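Local coordinates for protein Old Yellow Enzyme (Pichia, PDB 6AGZ) that binds flavin mononucleotide in a TIM barrel and, as an old yellow enzyme, probably catalyses the asymmetric reduction of enone compounds, at residues 188-193 with 242-247. Residues are numbered along the deposited sequence; the frame is centred on the assembly and turned at random.
Sequences SAHGYL and PYATFQ
NE2 of Gln247 lies over one face of the Tyr192 ring, offset toward the rim, 3.6 Å from CE2. With ring and amide planes 76° apart, the amide stands on its edge, OE1 reaching just past the rim. Tyrosine suits the place: its flat ring gives NE2 a broad face and also meets Trp112 edge-to-face, while its OH comes to the edge of the Phe246 ring, 4.1 Å from CE2. Gln247 CG sits anti to its own carbonyl carbon (chi1 -73°), and the extended chain beyond it carries NE2 across to His190 O, 2.9 Å away; the N-H points poorly, at 120°, and the bond is weak. Glutamine suits the place because its long chain ends in a donor, while its CG lies over a face of the Phe246 ring. That ring turns its edge to the other loop, CD2 being 3.6 Å from His190 O. Gly191 fits where a side chain could not: phi is positive in the type I' turn from Ala189 to Tyr192, and a CB would run into Phe246 O. A water donates to both Gly191 O and Gln247 O, joining the backbones. The small CB of Ala244 meets the His190 ring at its edge, 4.2 Å from CD2. An alanine at Tyr192 would probably leave NE2 of Gln247 without the ring face beneath it and the amide freer to turn. The contact joins the loops following barrel strands 183-187 and 236-240, beside the flavin mononucleotide that His190 touches. Their polar link therefore rests on the shared water and one weak amide bond, with NE2 also held against an aromatic face.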
loop_
_atom_site.group_PDB
_atom_site.type_symbol
_atom_site.label_atom_id
_atom_site.label_comp_id
_atom_site.label_asym_id
_atom_site.label_seq_id
_atom_site.Cartn_x
_atom_site.Cartn_y
_atom_site.Cartn_z
ATOM N N SER A 188 -11.595 13.246 6.871
ATOM C CA SER A 188 -10.361 12.783 7.491
ATOM C C SER A 188 -9.176 13.062 6.581
ATOM O O SER A 188 -8.233 12.270 6.492
ATOM C CB SER A 188 -10.444 11.295 7.830
ATOM O OG SER A 188 -9.304 10.872 8.557
ATOM N N ALA A 189 -9.207 14.199 5.890
ATOM C CA ALA A 189 -8.207 14.535 4.891
ATOM C C ALA A 189 -7.716 15.962 5.094
ATOM O O ALA A 189 -8.234 16.713 5.925
ATOM C CB ALA A 189 -8.768 14.367 3.471
ATOM N N HIS A 190 -6.681 16.315 4.328
ATOM C CA HIS A 190 -6.248 17.702 4.149
ATOM C C HIS A 190 -5.766 18.337 5.453
ATOM O O HIS A 190 -5.955 19.532 5.687
ATOM C CB HIS A 190 -7.358 18.543 3.515
ATOM C CG HIS A 190 -7.727 18.107 2.131
ATOM N ND1 HIS A 190 -9.013 18.191 1.642
ATOM C CD2 HIS A 190 -6.977 17.583 1.132
ATOM C CE1 HIS A 190 -9.039 17.737 0.401
ATOM N NE2 HIS A 190 -7.817 17.363 0.067
ATOM N N GLY A 191 -5.124 17.539 6.302
ATOM C CA GLY A 191 -4.470 18.093 7.472
ATOM C C GLY A 191 -5.386 18.623 8.551
ATOM O O GLY A 191 -4.932 19.376 9.416
ATOM N N TYR A 192 -6.668 18.272 8.520
ATOM C CA TYR A 192 -7.571 18.631 9.603
ATOM C C TYR A 192 -7.444 17.574 10.703
ATOM O O TYR A 192 -6.595 16.681 10.629
ATOM C CB TYR A 192 -8.985 18.822 9.059
ATOM C CG TYR A 192 -9.063 19.948 8.043
ATOM C CD1 TYR A 192 -9.125 19.681 6.681
ATOM C CD2 TYR A 192 -9.039 21.278 8.448
ATOM C CE1 TYR A 192 -9.182 20.708 5.750
ATOM C CE2 TYR A 192 -9.095 22.310 7.525
ATOM C CZ TYR A 192 -9.166 22.019 6.180
ATOM O OH TYR A 192 -9.222 23.041 5.258
ATOM N N LEU A 193 -8.292 17.661 11.736
ATOM C CA LEU A 193 -8.023 16.978 13.004
ATOM C C LEU A 193 -7.725 15.492 12.820
ATOM O O LEU A 193 -6.693 14.990 13.285
ATOM C CB LEU A 193 -9.200 17.157 13.964
ATOM C CG LEU A 193 -8.919 16.534 15.336
ATOM C CD1 LEU A 193 -7.963 17.403 16.144
ATOM C CD2 LEU A 193 -10.195 16.261 16.115
ATOM N N PRO A 242 -4.165 10.552 1.100
ATOM C CA PRO A 242 -2.857 10.023 1.526
ATOM C C PRO A 242 -1.666 10.810 1.006
ATOM O O PRO A 242 -0.652 10.909 1.708
ATOM C CB PRO A 242 -2.865 8.590 0.971
ATOM C CG PRO A 242 -4.311 8.262 0.767
ATOM C CD PRO A 242 -4.955 9.551 0.367
ATOM N N TYR A 243 -1.750 11.375 -0.199
ATOM C CA TYR A 243 -0.616 12.063 -0.802
ATOM C C TYR A 243 -0.559 13.550 -0.479
ATOM O O TYR A 243 0.464 14.185 -0.755
ATOM C CB TYR A 243 -0.637 11.889 -2.325
ATOM C CG TYR A 243 -0.403 10.473 -2.793
ATOM C CD1 TYR A 243 0.834 9.864 -2.634
ATOM C CD2 TYR A 243 -1.415 9.748 -3.408
ATOM C CE1 TYR A 243 1.055 8.571 -3.065
ATOM C CE2 TYR A 243 -1.204 8.455 -3.842
ATOM C CZ TYR A 243 0.033 7.870 -3.668
ATOM O OH TYR A 243 0.250 6.583 -4.099
ATOM N N ALA A 244 -1.620 14.118 0.088
ATOM C CA ALA A 244 -1.666 15.555 0.315
ATOM C C ALA A 244 -0.641 15.982 1.360
ATOM O O ALA A 244 -0.365 15.265 2.325
ATOM C CB ALA A 244 -3.066 15.981 0.754
ATOM N N THR A 245 -0.072 17.170 1.151
ATOM C CA THR A 245 0.856 17.783 2.094
ATOM C C THR A 245 0.316 19.105 2.628
ATOM O O THR A 245 1.072 19.905 3.189
ATOM C CB THR A 245 2.226 17.991 1.446
ATOM O OG1 THR A 245 2.071 18.720 0.222
ATOM C CG2 THR A 245 2.885 16.650 1.149
ATOM N N PHE A 246 -0.982 19.347 2.462
ATOM C CA PHE A 246 -1.591 20.582 2.930
ATOM C C PHE A 246 -1.603 20.632 4.453
ATOM O O PHE A 246 -1.904 19.638 5.121
ATOM C CB PHE A 246 -3.014 20.695 2.376
ATOM C CG PHE A 246 -3.688 22.008 2.672
ATOM C CD1 PHE A 246 -3.176 23.195 2.175
ATOM C CD2 PHE A 246 -4.852 22.048 3.422
ATOM C CE1 PHE A 246 -3.804 24.402 2.438
ATOM C CE2 PHE A 246 -5.485 23.250 3.685
ATOM C CZ PHE A 246 -4.959 24.428 3.193
ATOM N N GLN A 247 -1.256 21.800 4.998
ATOM C CA GLN A 247 -1.287 22.055 6.439
ATOM C C GLN A 247 -0.403 21.073 7.210
ATOM O O GLN A 247 -0.801 20.507 8.231
ATOM C CB GLN A 247 -2.723 22.041 6.966
ATOM C CG GLN A 247 -3.518 23.276 6.570
ATOM C CD GLN A 247 -4.964 23.218 7.016
ATOM O OE1 GLN A 247 -5.572 24.244 7.318
ATOM N NE2 GLN A 247 -5.527 22.015 7.050
HETATM O O HOH W 1 -2.511 19.837 10.028
#